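Local coordinates for cephalosporin hydroxylase CMCI (Streptomyces clavuligerus, PDB 2BM8), which probably acts in cephamycin biosynthesis, helping to install the 7-alpha-methoxy group on the cephalosporin nucleus, with a fold of the S-adenosylmethionine-dependent methyltransferase type, at residues L64-T69 / A220-D225; R83-L88 / P154-D159; G137-L142 / A161-F166; Y182-D187 / R226-R231. The protein carries 3 engineered substitutions. All blocks are in the same frame, centred on the assembly; numbering follows the deposited sequence.

Contact 1: residues L64-T69 / A220-D225; sequences LKDPDT and ASSQLD
The amide of Q223 binds the turn that leads into helix 67-80, where D66 is the N-cap residue, from the loop that leads into the last strand of a Rossmann-like methyltransferase sheet. Both ends of the amide are used. Q223 OE1 accepts from D66 N at 3.0 Å, almost straight at 171°, and from T69 OG1 at 2.7 Å, each on a lone pair. Q223 NE2 donates to L64 O at 2.9 Å, with that oxygen close to the amide plane. A long, extended glutamine suits the place, since its donor and acceptor can serve a bend in the main chain together. The D66 carboxylate lies stacked against this amide, the planes 17° apart; its OD1 makes weak capping bonds to D68 N and T69 N. Water 1 donates to D66 OD1 and accepts from Q223 N, tying the two residues together again. In the second shell, S221 OG donates to T69 OG1 at 3.1 Å and so helps to orient the threonine hydroxyl, while T69 CG2 meets L224 CD1. The serine is held in turn by an ST motif: from the crowded position between backbone N and carbonyl carbon (chi1 85°), S221 OG accepts from L224 N at 3.1 Å.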
loop_
_atom_site.group_PDB
_atom_site.type_symbol
_atom_site.label_atom_id
_atom_site.label_comp_id
_atom_site.label_asym_id
_atom_site.label_seq_id
_atom_site.Cartn_x
_atom_site.Cartn_y
_atom_site.Cartn_z
ATOM N N LEU B 64 -21.123 16.082 9.612
ATOM C CA LEU B 64 -20.143 15.160 10.171
ATOM C C LEU B 64 -20.245 13.752 9.582
ATOM O O LEU B 64 -19.349 12.947 9.779
ATOM C CB LEU B 64 -20.283 15.078 11.690
ATOM C CG LEU B 64 -19.877 16.265 12.562
ATOM C CD1 LEU B 64 -19.086 15.751 13.747
ATOM C CD2 LEU B 64 -19.077 17.314 11.821
ATOM N N LYS B 65 -21.333 13.456 8.881
ATOM C CA LYS B 65 -21.487 12.176 8.218
ATOM C C LYS B 65 -20.948 12.255 6.798
ATOM O O LYS B 65 -21.387 13.088 6.026
ATOM C CB LYS B 65 -22.957 11.744 8.237
ATOM C CG LYS B 65 -23.476 11.437 9.669
ATOM C CD LYS B 65 -24.894 10.892 9.659
ATOM C CE LYS B 65 -25.533 10.808 11.055
ATOM N NZ LYS B 65 -24.573 10.902 12.186
ATOM N N ASP B 66 -19.996 11.391 6.443
ATOM C CA ASP B 66 -19.353 11.527 5.144
ATOM C C ASP B 66 -20.181 10.913 4.002
ATOM O O ASP B 66 -21.205 10.287 4.265
ATOM C CB ASP B 66 -17.856 11.124 5.191
ATOM C CG ASP B 66 -17.619 9.665 5.425
ATOM O OD1 ASP B 66 -18.382 8.809 4.919
ATOM O OD2 ASP B 66 -16.623 9.288 6.090
ATOM N N PRO B 67 -19.813 11.194 2.749
ATOM C CA PRO B 67 -20.580 10.721 1.598
ATOM C C PRO B 67 -20.900 9.224 1.557
ATOM O O PRO B 67 -21.962 8.870 1.106
ATOM C CB PRO B 67 -19.690 11.105 0.410
ATOM C CG PRO B 67 -19.014 12.327 0.863
ATOM C CD PRO B 67 -18.694 12.056 2.318
ATOM N N ASP B 68 -20.003 8.368 2.001
ATOM C CA ASP B 68 -20.268 6.942 1.980
ATOM C C ASP B 68 -21.334 6.598 3.010
ATOM O O ASP B 68 -22.161 5.717 2.783
ATOM C CB ASP B 68 -18.959 6.173 2.210
ATOM C CG ASP B 68 -17.916 6.495 1.125
ATOM O OD1 ASP B 68 -18.294 6.434 -0.080
ATOM O OD2 ASP B 68 -16.726 6.863 1.356
ATOM N N THR B 69 -21.318 7.300 4.140
ATOM C CA THR B 69 -22.338 7.119 5.168
ATOM C C THR B 69 -23.723 7.642 4.744
ATOM O O THR B 69 -24.734 6.971 4.958
ATOM C CB THR B 69 -21.879 7.800 6.440
ATOM O OG1 THR B 69 -20.713 7.130 6.917
ATOM C CG2 THR B 69 -22.892 7.624 7.558
ATOM N N ALA B 220 -20.614 -1.171 4.782
ATOM C CA ALA B 220 -20.704 -0.243 3.642
ATOM C C ALA B 220 -20.075 1.140 3.867
ATOM O O ALA B 220 -19.909 1.888 2.925
ATOM C CB ALA B 220 -22.157 -0.103 3.198
ATOM N N SER B 221 -19.735 1.486 5.101
ATOM C CA SER B 221 -18.958 2.702 5.360
ATOM C C SER B 221 -18.088 2.595 6.592
ATOM O O SER B 221 -18.455 1.927 7.550
ATOM C CB SER B 221 -19.876 3.926 5.484
ATOM O OG SER B 221 -20.393 4.084 6.801
ATOM N N SER B 222 -16.944 3.278 6.572
ATOM C CA SER B 222 -16.039 3.285 7.716
ATOM C C SER B 222 -16.684 3.857 8.995
ATOM O O SER B 222 -16.342 3.433 10.090
ATOM C CB SER B 222 -14.730 4.007 7.377
ATOM O OG SER B 222 -14.867 5.416 7.408
ATOM N N GLN B 223 -17.654 4.767 8.875
ATOM C CA GLN B 223 -18.319 5.300 10.071
ATOM C C GLN B 223 -19.350 4.332 10.664
ATOM O O GLN B 223 -19.536 4.297 11.874
ATOM C CB GLN B 223 -18.979 6.663 9.797
ATOM C CG GLN B 223 -17.992 7.855 9.721
ATOM C CD GLN B 223 -18.665 9.125 9.210
ATOM O OE1 GLN B 223 -19.476 9.064 8.266
ATOM N NE2 GLN B 223 -18.329 10.285 9.821
ATOM N N LEU B 224 -20.024 3.557 9.827
ATOM C CA LEU B 224 -21.027 2.622 10.305
ATOM C C LEU B 224 -20.495 1.203 10.498
ATOM O O LEU B 224 -21.221 0.339 10.946
ATOM C CB LEU B 224 -22.175 2.574 9.315
ATOM C CG LEU B 224 -22.897 3.883 9.088
ATOM C CD1 LEU B 224 -23.863 3.719 7.938
ATOM C CD2 LEU B 224 -23.599 4.306 10.366
ATOM N N ASP B 225 -19.235 0.988 10.131
ATOM C CA ASP B 225 -18.527 -0.286 10.229
ATOM C C ASP B 225 -18.983 -1.106 11.412
ATOM O O ASP B 225 -18.828 -0.678 12.558
ATOM C CB ASP B 225 -17.021 0.003 10.395
ATOM C CG ASP B 225 -16.145 -1.216 10.175
ATOM O OD1 ASP B 225 -16.633 -2.340 9.991
ATOM O OD2 ASP B 225 -14.914 -1.137 10.174
HETATM O O HOH W 1 -17.595 6.476 6.500
#

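Contact 2: residues R83-L88 / P154-D159; sequences RTIVEL and PLIFID
The ring of F157 has L88 CD1 at its edge, near the ring plane and 4.4 Å from F157 CZ, while V86 CG1 approaches obliquely, 4.1 Å from F157 CD1. F183, on the next strand, turns its ring nearly parallel to that of F157, about 5° between the planes. F157, V86 and L88 stand on one face of the parallel central strands 84-88 and 155-159. T84 also belongs to this face, its CB lying 3.7 Å from L155 CD1, with both side chains pointing the same way. I85, I156, E87 and I158 occupy the other face, against helices 67-80 and 94-106; branched aliphatic residues suit strands covered by helices in this way. The backbones are joined by regular parallel bonds directed nearly along the C=O axes, for example V86 N to I156 O (2.9 Å, 174°) and I158 N to V86 O (2.8 Å). E87 bends at chi2 (-77°), so that E87 OE1 passes 3.9 Å from I158 CG2 on its way to a hydrogen bond with N160, while OE2 forms a salt bridge with K65. D159 OD2 accepts from the backbone N of both A161 and H162. Buried acids at the C-terminal ends of parallel strands, matched by a lysine and peptide N-H groups, are probably ionised, consistent with the polar, ligand-binding edge of Rossmann-like methyltransferases.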
loop_
_atom_site.group_PDB
_atom_site.type_symbol
_atom_site.label_atom_id
_atom_site.label_comp_id
_atom_site.label_asym_id
_atom_site.label_seq_id
_atom_site.Cartn_x
_atom_site.Cartn_y
_atom_site.Cartn_z
ATOM N N ARG B 83 -40.861 6.349 9.993
ATOM C CA ARG B 83 -41.650 7.462 10.515
ATOM C C ARG B 83 -40.893 8.317 11.558
ATOM O O ARG B 83 -41.275 9.457 11.812
ATOM C CB ARG B 83 -42.967 6.938 11.113
ATOM C CG ARG B 83 -44.012 6.501 10.070
ATOM C CD ARG B 83 -45.039 7.580 9.715
ATOM N NE ARG B 83 -46.315 7.361 10.410
ATOM C CZ ARG B 83 -46.975 8.265 11.136
ATOM N NH1 ARG B 83 -46.524 9.506 11.291
ATOM N NH2 ARG B 83 -48.120 7.922 11.712
ATOM N N THR B 84 -39.826 7.781 12.156
ATOM C CA THR B 84 -39.087 8.502 13.191
ATOM C C THR B 84 -37.590 8.217 13.109
ATOM O O THR B 84 -37.180 7.072 13.112
ATOM C CB THR B 84 -39.584 8.112 14.612
ATOM O OG1 THR B 84 -41.013 8.197 14.703
ATOM C CG2 THR B 84 -39.081 9.113 15.658
ATOM N N ILE B 85 -36.778 9.263 13.043
ATOM C CA ILE B 85 -35.339 9.118 13.179
ATOM C C ILE B 85 -34.851 9.897 14.394
ATOM O O ILE B 85 -35.096 11.089 14.495
ATOM C CB ILE B 85 -34.649 9.604 11.912
ATOM C CG1 ILE B 85 -34.994 8.662 10.752
ATOM C CG2 ILE B 85 -33.138 9.674 12.119
ATOM C CD1 ILE B 85 -34.654 9.230 9.412
ATOM N N VAL B 86 -34.173 9.200 15.304
ATOM C CA VAL B 86 -33.620 9.768 16.526
ATOM C C VAL B 86 -32.088 9.844 16.476
ATOM O O VAL B 86 -31.429 8.845 16.211
ATOM C CB VAL B 86 -33.974 8.894 17.730
ATOM C CG1 VAL B 86 -33.412 9.496 19.009
ATOM C CG2 VAL B 86 -35.491 8.702 17.853
ATOM N N GLU B 87 -31.536 11.029 16.745
ATOM C CA GLU B 87 -30.092 11.225 16.890
ATOM C C GLU B 87 -29.777 11.514 18.339
ATOM O O GLU B 87 -30.208 12.526 18.849
ATOM C CB GLU B 87 -29.622 12.433 16.073
ATOM C CG GLU B 87 -29.133 12.093 14.680
ATOM C CD GLU B 87 -27.746 11.482 14.676
ATOM O OE1 GLU B 87 -27.282 11.045 15.754
ATOM O OE2 GLU B 87 -27.120 11.456 13.591
ATOM N N LEU B 88 -29.038 10.626 18.991
ATOM C CA LEU B 88 -28.431 10.883 20.305
ATOM C C LEU B 88 -27.048 11.467 20.017
ATOM O O LEU B 88 -26.215 10.788 19.424
ATOM C CB LEU B 88 -28.287 9.567 21.084
ATOM C CG LEU B 88 -28.419 9.473 22.608
ATOM C CD1 LEU B 88 -27.644 8.269 23.085
ATOM C CD2 LEU B 88 -27.988 10.734 23.386
ATOM N N PRO B 154 -41.854 2.573 11.298
ATOM C CA PRO B 154 -40.536 2.196 11.819
ATOM C C PRO B 154 -39.685 3.353 12.344
ATOM O O PRO B 154 -39.997 4.540 12.171
ATOM C CB PRO B 154 -39.844 1.569 10.599
ATOM C CG PRO B 154 -40.912 1.245 9.649
ATOM C CD PRO B 154 -41.976 2.272 9.865
ATOM N N LEU B 155 -38.572 2.980 12.959
ATOM C CA LEU B 155 -37.766 3.908 13.723
ATOM C C LEU B 155 -36.291 3.578 13.615
ATOM O O LEU B 155 -35.894 2.424 13.731
ATOM C CB LEU B 155 -38.211 3.838 15.171
ATOM C CG LEU B 155 -37.578 4.802 16.165
ATOM C CD1 LEU B 155 -38.685 5.440 17.042
ATOM C CD2 LEU B 155 -36.543 4.091 17.031
ATOM N N ILE B 156 -35.477 4.594 13.367
ATOM C CA ILE B 156 -34.028 4.441 13.402
ATOM C C ILE B 156 -33.493 5.254 14.583
ATOM O O ILE B 156 -33.693 6.457 14.648
ATOM C CB ILE B 156 -33.394 4.939 12.093
ATOM C CG1 ILE B 156 -33.968 4.188 10.897
ATOM C CG2 ILE B 156 -31.861 4.809 12.153
ATOM C CD1 ILE B 156 -33.518 4.755 9.564
ATOM N N PHE B 157 -32.820 4.574 15.504
ATOM C CA PHE B 157 -32.185 5.191 16.659
ATOM C C PHE B 157 -30.678 5.203 16.413
ATOM O O PHE B 157 -30.076 4.158 16.214
ATOM C CB PHE B 157 -32.521 4.384 17.916
ATOM C CG PHE B 157 -32.054 5.020 19.195
ATOM C CD1 PHE B 157 -32.970 5.591 20.076
ATOM C CD2 PHE B 157 -30.698 5.061 19.518
ATOM C CE1 PHE B 157 -32.546 6.184 21.256
ATOM C CE2 PHE B 157 -30.263 5.664 20.692
ATOM C CZ PHE B 157 -31.187 6.226 21.564
ATOM N N ILE B 158 -30.068 6.379 16.439
ATOM C CA ILE B 158 -28.649 6.526 16.105
ATOM C C ILE B 158 -27.888 7.109 17.289
ATOM O O ILE B 158 -28.159 8.222 17.725
ATOM C CB ILE B 158 -28.455 7.425 14.864
ATOM C CG1 ILE B 158 -29.352 6.944 13.725
ATOM C CG2 ILE B 158 -26.983 7.419 14.415
ATOM C CD1 ILE B 158 -29.309 7.806 12.515
ATOM N N ASP B 159 -26.955 6.323 17.815
ATOM C CA ASP B 159 -26.036 6.788 18.840
ATOM C C ASP B 159 -24.797 7.481 18.249
ATOM O O ASP B 159 -24.008 6.854 17.561
ATOM C CB ASP B 159 -25.579 5.608 19.685
ATOM C CG ASP B 159 -24.533 6.004 20.682
ATOM O OD1 ASP B 159 -23.512 5.269 20.810
ATOM O OD2 ASP B 159 -24.662 7.054 21.359
#

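Contact 3: residues G137-L142 / A161-F166; sequences GDCSDL and AHANTF
The carbonyl oxygen C139 O is the one polar atom gripped across this contact, and a single bond from 161-166 grips it: N164 ND2 donates to C139 O at 3.3 Å, with an N-H...O angle of 153°, a weak bond. The contact joins two loops of the Rossmann-like methyltransferase fold, one after strand 132-136 and the other between strand 155-159 and helix 165-175. The first loop folds into a type I beta turn from D138 to D141, closed by D141 N to D138 O at 3.3 Å, and this turn presents the C139 carbonyl to the second loop. N164 reaches it with CG anti to its backbone N (chi1 -166°). Although N164 holds the N-cap position of helix 165-175, its side chain makes no capping bond; OD1 instead pairs with N167 ND2, so the two ends of the amide are divided between the neighbouring loop and the helix. An asparagine suits such a bridging place because it carries a donor and an acceptor on a short stem. Beside the polar link lies a small apolar patch. C139 CB meets A163 CB at 3.8 Å, and the small methyl groups let the two backbones come close, with the CA atoms of C139 and N164 5.8 Å apart. Between the two alanines, the H162 side chain leaves the backbone away from the turn and packs on W192 of helix 189-195, and its carbonyl oxygen is hydrogen-bonded to N13 of the third subunit. Where the patch meets L88 of strand 84-88, C139 SG, anti to its carbonyl carbon (chi1 -72°), rests 4.1 Å from A161 CB.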
loop_
_atom_site.group_PDB
_atom_site.type_symbol
_atom_site.label_atom_id
_atom_site.label_comp_id
_atom_site.label_asym_id
_atom_site.label_seq_id
_atom_site.Cartn_x
_atom_site.Cartn_y
_atom_site.Cartn_z
ATOM N N GLY B 137 -31.289 16.248 26.864
ATOM C CA GLY B 137 -31.225 15.027 27.651
ATOM C C GLY B 137 -29.918 14.774 28.385
ATOM O O GLY B 137 -29.125 15.676 28.619
ATOM N N ASP B 138 -29.693 13.511 28.725
ATOM C CA ASP B 138 -28.676 13.119 29.688
ATOM C C ASP B 138 -28.576 11.586 29.617
ATOM O O ASP B 138 -29.491 10.870 30.034
ATOM C CB ASP B 138 -29.090 13.622 31.084
ATOM C CG ASP B 138 -28.162 13.151 32.200
ATOM O OD1 ASP B 138 -28.545 13.299 33.390
ATOM O OD2 ASP B 138 -27.042 12.632 31.989
ATOM N N CYS B 139 -27.472 11.087 29.069
ATOM C CA CYS B 139 -27.336 9.656 28.800
ATOM C C CYS B 139 -27.421 8.758 30.035
ATOM O O CYS B 139 -27.983 7.664 29.967
ATOM C CB CYS B 139 -26.039 9.383 28.040
ATOM S SG CYS B 139 -26.115 9.950 26.326
ATOM N N SER B 140 -26.884 9.214 31.163
ATOM C CA SER B 140 -26.811 8.367 32.359
ATOM C C SER B 140 -28.158 8.247 33.107
ATOM O O SER B 140 -28.308 7.395 33.990
ATOM C CB SER B 140 -25.687 8.847 33.296
ATOM O OG SER B 140 -26.173 9.713 34.301
ATOM N N ASP B 141 -29.124 9.098 32.754
ATOM C CA ASP B 141 -30.480 9.033 33.307
ATOM C C ASP B 141 -31.425 8.507 32.214
ATOM O O ASP B 141 -31.649 9.180 31.216
ATOM C CB ASP B 141 -30.897 10.424 33.798
ATOM C CG ASP B 141 -32.315 10.464 34.363
ATOM O OD1 ASP B 141 -32.705 11.525 34.898
ATOM O OD2 ASP B 141 -33.111 9.503 34.318
ATOM N N LEU B 142 -31.972 7.306 32.412
ATOM C CA LEU B 142 -32.763 6.621 31.380
ATOM C C LEU B 142 -34.170 7.204 31.174
ATOM O O LEU B 142 -34.734 7.090 30.086
ATOM C CB LEU B 142 -32.870 5.120 31.684
ATOM C CG LEU B 142 -31.610 4.267 31.488
ATOM C CD1 LEU B 142 -31.802 2.871 32.086
ATOM C CD2 LEU B 142 -31.223 4.162 30.011
ATOM N N ALA B 161 -23.315 9.668 20.727
ATOM C CA ALA B 161 -22.818 10.168 22.015
ATOM C C ALA B 161 -21.912 9.159 22.733
ATOM O O ALA B 161 -20.852 9.511 23.241
ATOM C CB ALA B 161 -23.996 10.572 22.909
ATOM N N HIS B 162 -22.358 7.909 22.772
ATOM C CA HIS B 162 -21.555 6.761 23.206
ATOM C C HIS B 162 -21.223 6.731 24.703
ATOM O O HIS B 162 -20.147 6.268 25.082
ATOM C CB HIS B 162 -20.232 6.662 22.432
ATOM C CG HIS B 162 -20.317 7.016 20.979
ATOM N ND1 HIS B 162 -20.579 6.084 20.003
ATOM C CD2 HIS B 162 -20.091 8.183 20.331
ATOM C CE1 HIS B 162 -20.541 6.668 18.818
ATOM N NE2 HIS B 162 -20.251 7.942 18.990
ATOM N N ALA B 163 -22.138 7.180 25.556
ATOM C CA ALA B 163 -21.867 7.236 26.996
ATOM C C ALA B 163 -22.412 6.027 27.759
ATOM O O ALA B 163 -21.653 5.286 28.399
ATOM C CB ALA B 163 -22.402 8.549 27.591
ATOM N N ASN B 164 -23.716 5.813 27.719
ATOM C CA ASN B 164 -24.320 4.728 28.525
ATOM C C ASN B 164 -24.933 3.736 27.556
ATOM O O ASN B 164 -25.976 3.181 27.799
ATOM C CB ASN B 164 -25.371 5.341 29.470
ATOM C CG ASN B 164 -25.831 4.402 30.577
ATOM O OD1 ASN B 164 -25.109 3.509 31.028
ATOM N ND2 ASN B 164 -27.059 4.627 31.036
ATOM N N THR B 165 -24.236 3.516 26.455
ATOM C CA THR B 165 -24.818 2.935 25.256
ATOM C C THR B 165 -25.548 1.592 25.468
ATOM O O THR B 165 -26.716 1.450 25.112
ATOM C CB THR B 165 -23.707 2.776 24.214
ATOM O OG1 THR B 165 -23.061 4.045 24.002
ATOM C CG2 THR B 165 -24.284 2.363 22.848
ATOM N N PHE B 166 -24.867 0.621 26.062
ATOM C CA PHE B 166 -25.466 -0.688 26.281
ATOM C C PHE B 166 -26.713 -0.624 27.148
ATOM O O PHE B 166 -27.680 -1.335 26.874
ATOM C CB PHE B 166 -24.441 -1.664 26.857
ATOM C CG PHE B 166 -23.378 -2.032 25.875
ATOM C CD1 PHE B 166 -22.092 -1.516 25.993
ATOM C CD2 PHE B 166 -23.671 -2.863 24.806
ATOM C CE1 PHE B 166 -21.116 -1.850 25.080
ATOM C CE2 PHE B 166 -22.698 -3.192 23.883
ATOM C CZ PHE B 166 -21.420 -2.685 24.019
#

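Contact 4: residues Y182-D187 / R226-R231; sequences YFIIED and RGVLRR
This is an antiparallel strand pairing, buried in the mixed sheet at the point where its run of parallel strands ends: strand 182-185 meets strand 228-231 with their directions 159° apart. F183 and L229 form the hydrogen-bonded pair. F183 N donates to L229 O at 2.8 Å and L229 N to F183 O at 3.0 Å, both donors lying above the carbonyl planes. Further along, I185 N reaches G227 O at 3.0 Å in a straighter bond. Glycine suits position 227, because a CB there would clash with I185 O. On the face that carries Y182, I184, V228 and R230, the tyrosine ring is the main platform. R230 CB sits over one ring face in a CH-pi contact, 4.0 Å from the Y182 centroid, while V228 CG1 touches the ring edge 3.7 Å from Y182 CE2. R230 takes the crowded chi1 position (55°) and then extends beside the ring, its guanidinium turned 58° from the ring plane, to a salt bridge with D35 of the second subunit. Y182 OH is hydrogen-bonded to D214 OD2, on strand 211-214 beyond 228-231. M76 of helix 67-80 covers I184 and V228, whereas F183 and L229 face M169 of helix 165-175. An antiparallel strand 228-231 inserted between 182-185 and 211-214 gives the strand order 3-2-1-4-5-7-6, the signature of the class I methyltransferase fold.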
loop_
_atom_site.group_PDB
_atom_site.type_symbol
_atom_site.label_atom_id
_atom_site.label_comp_id
_atom_site.label_asym_id
_atom_site.label_seq_id
_atom_site.Cartn_x
_atom_site.Cartn_y
_atom_site.Cartn_z
ATOM N N TYR B 182 -34.100 0.085 13.641
ATOM C CA TYR B 182 -32.653 0.050 13.673
ATOM C C TYR B 182 -32.115 0.682 14.954
ATOM O O TYR B 182 -32.668 1.644 15.463
ATOM C CB TYR B 182 -32.097 0.763 12.444
ATOM C CG TYR B 182 -32.078 -0.108 11.204
ATOM C CD1 TYR B 182 -33.185 -0.209 10.375
ATOM C CD2 TYR B 182 -30.951 -0.844 10.870
ATOM C CE1 TYR B 182 -33.160 -1.013 9.243
ATOM C CE2 TYR B 182 -30.926 -1.644 9.742
ATOM C CZ TYR B 182 -32.025 -1.722 8.936
ATOM O OH TYR B 182 -31.989 -2.531 7.830
ATOM N N PHE B 183 -31.075 0.087 15.514
ATOM C CA PHE B 183 -30.289 0.724 16.551
ATOM C C PHE B 183 -28.875 0.749 16.017
ATOM O O PHE B 183 -28.299 -0.303 15.788
ATOM C CB PHE B 183 -30.354 -0.036 17.880
ATOM C CG PHE B 183 -29.723 0.715 19.043
ATOM C CD1 PHE B 183 -30.510 1.378 19.971
ATOM C CD2 PHE B 183 -28.341 0.758 19.205
ATOM C CE1 PHE B 183 -29.932 2.059 21.044
ATOM C CE2 PHE B 183 -27.767 1.444 20.282
ATOM C CZ PHE B 183 -28.569 2.089 21.194
ATOM N N ILE B 184 -28.336 1.954 15.825
ATOM C CA ILE B 184 -27.068 2.153 15.141
ATOM C C ILE B 184 -26.045 2.881 16.010
ATOM O O ILE B 184 -26.331 3.937 16.577
ATOM C CB ILE B 184 -27.302 2.934 13.838
ATOM C CG1 ILE B 184 -28.013 2.030 12.829
ATOM C CG2 ILE B 184 -25.984 3.419 13.254
ATOM C CD1 ILE B 184 -28.673 2.758 11.705
ATOM N N ILE B 185 -24.844 2.319 16.096
ATOM C CA ILE B 185 -23.757 2.968 16.817
ATOM C C ILE B 185 -22.698 3.350 15.819
ATOM O O ILE B 185 -22.045 2.497 15.244
ATOM C CB ILE B 185 -23.191 2.032 17.898
ATOM C CG1 ILE B 185 -24.230 1.820 18.993
ATOM C CG2 ILE B 185 -21.936 2.632 18.511
ATOM C CD1 ILE B 185 -24.080 0.547 19.752
ATOM N N GLU B 186 -22.531 4.642 15.600
ATOM C CA GLU B 186 -21.546 5.109 14.633
ATOM C C GLU B 186 -20.175 5.161 15.302
ATOM O O GLU B 186 -20.096 5.376 16.502
ATOM C CB GLU B 186 -21.953 6.476 14.079
ATOM C CG GLU B 186 -23.299 6.482 13.343
ATOM C CD GLU B 186 -23.525 7.727 12.483
ATOM O OE1 GLU B 186 -22.663 8.621 12.504
ATOM O OE2 GLU B 186 -24.582 7.820 11.805
ATOM N N ASP B 187 -19.120 4.870 14.535
ATOM C CA ASP B 187 -17.719 5.129 14.890
ATOM C C ASP B 187 -17.126 4.255 15.992
ATOM O O ASP B 187 -16.024 3.706 15.826
ATOM C CB ASP B 187 -17.515 6.602 15.269
ATOM C CG ASP B 187 -17.783 7.546 14.105
ATOM O OD1 ASP B 187 -17.037 7.447 13.095
ATOM O OD2 ASP B 187 -18.706 8.394 14.106
ATOM N N ARG B 226 -19.548 -2.278 11.122
ATOM C CA ARG B 226 -19.907 -3.279 12.130
ATOM C C ARG B 226 -20.797 -2.751 13.274
ATOM O O ARG B 226 -20.764 -3.305 14.372
ATOM C CB ARG B 226 -18.632 -3.908 12.709
ATOM C CG ARG B 226 -17.831 -4.772 11.739
ATOM C CD ARG B 226 -16.437 -5.147 12.264
ATOM N NE ARG B 226 -15.503 -4.024 12.142
ATOM C CZ ARG B 226 -14.311 -3.945 12.729
ATOM N NH1 ARG B 226 -13.864 -4.911 13.515
ATOM N NH2 ARG B 226 -13.560 -2.871 12.540
ATOM N N GLY B 227 -21.602 -1.717 13.003
ATOM C CA GLY B 227 -22.388 -1.033 14.029
ATOM C C GLY B 227 -23.869 -0.860 13.722
ATOM O O GLY B 227 -24.581 -0.194 14.475
ATOM N N VAL B 228 -24.342 -1.477 12.638
ATOM C CA VAL B 228 -25.720 -1.331 12.195
ATOM C C VAL B 228 -26.509 -2.526 12.704
ATOM O O VAL B 228 -26.349 -3.637 12.203
ATOM C CB VAL B 228 -25.809 -1.265 10.648
ATOM C CG1 VAL B 228 -27.267 -1.135 10.182
ATOM C CG2 VAL B 228 -24.972 -0.116 10.105
ATOM N N LEU B 229 -27.339 -2.305 13.722
ATOM C CA LEU B 229 -28.139 -3.378 14.304
ATOM C C LEU B 229 -29.616 -3.144 14.060
ATOM O O LEU B 229 -30.046 -2.012 13.929
ATOM C CB LEU B 229 -27.890 -3.470 15.806
ATOM C CG LEU B 229 -26.448 -3.293 16.259
ATOM C CD1 LEU B 229 -26.382 -3.396 17.764
ATOM C CD2 LEU B 229 -25.546 -4.331 15.597
ATOM N N ARG B 230 -30.399 -4.210 13.994
ATOM C CA ARG B 230 -31.850 -4.057 13.979
ATOM C C ARG B 230 -32.581 -5.129 14.781
ATOM O O ARG B 230 -32.028 -6.151 15.156
ATOM C CB ARG B 230 -32.383 -3.982 12.545
ATOM C CG ARG B 230 -32.000 -5.131 11.674
ATOM C CD ARG B 230 -32.713 -5.149 10.327
ATOM N NE ARG B 230 -32.711 -6.494 9.752
ATOM C CZ ARG B 230 -32.963 -6.770 8.479
ATOM N NH1 ARG B 230 -33.255 -5.804 7.620
ATOM N NH2 ARG B 230 -32.923 -8.021 8.055
ATOM N N ARG B 231 -33.848 -4.859 15.037
ATOM C CA ARG B 231 -34.675 -5.720 15.846
ATOM C C ARG B 231 -35.152 -6.920 15.025
ATOM O O ARG B 231 -35.858 -6.758 14.037
ATOM C CB ARG B 231 -35.868 -4.915 16.378
ATOM C CG ARG B 231 -36.014 -4.956 17.867
ATOM C CD ARG B 231 -36.169 -6.335 18.367
ATOM N NE ARG B 231 -36.894 -6.415 19.622
ATOM C CZ ARG B 231 -37.206 -7.559 20.199
ATOM N NH1 ARG B 231 -36.852 -8.704 19.631
ATOM N NH2 ARG B 231 -37.861 -7.563 21.344
#

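Contacts 2 and 4 are neighbours in one sheet, their centres 11 Å apart: D159 N lies 2.8 Å from I184 O, and F157 O lies 2.8 Å from I184 N. Contact 1 joins both through K65, which reaches E87 of contact 2 and E186 of contact 4; Q223 O also lies 2.8 Å from D187 N. Contact 3 touches contact 2 at L88, with L88 CD2 3.6 Å from C139 SG and the centres 15 Å apart, and stays about 7 Å (nearest atoms) from contact 1. Contact 2 runs up to the C-terminal ends of the parallel strands, and K65 and the loops of contact 3 meet residues there; methyltransferases of this fold usually bind their cofactor at these ends, although this is an apo structure.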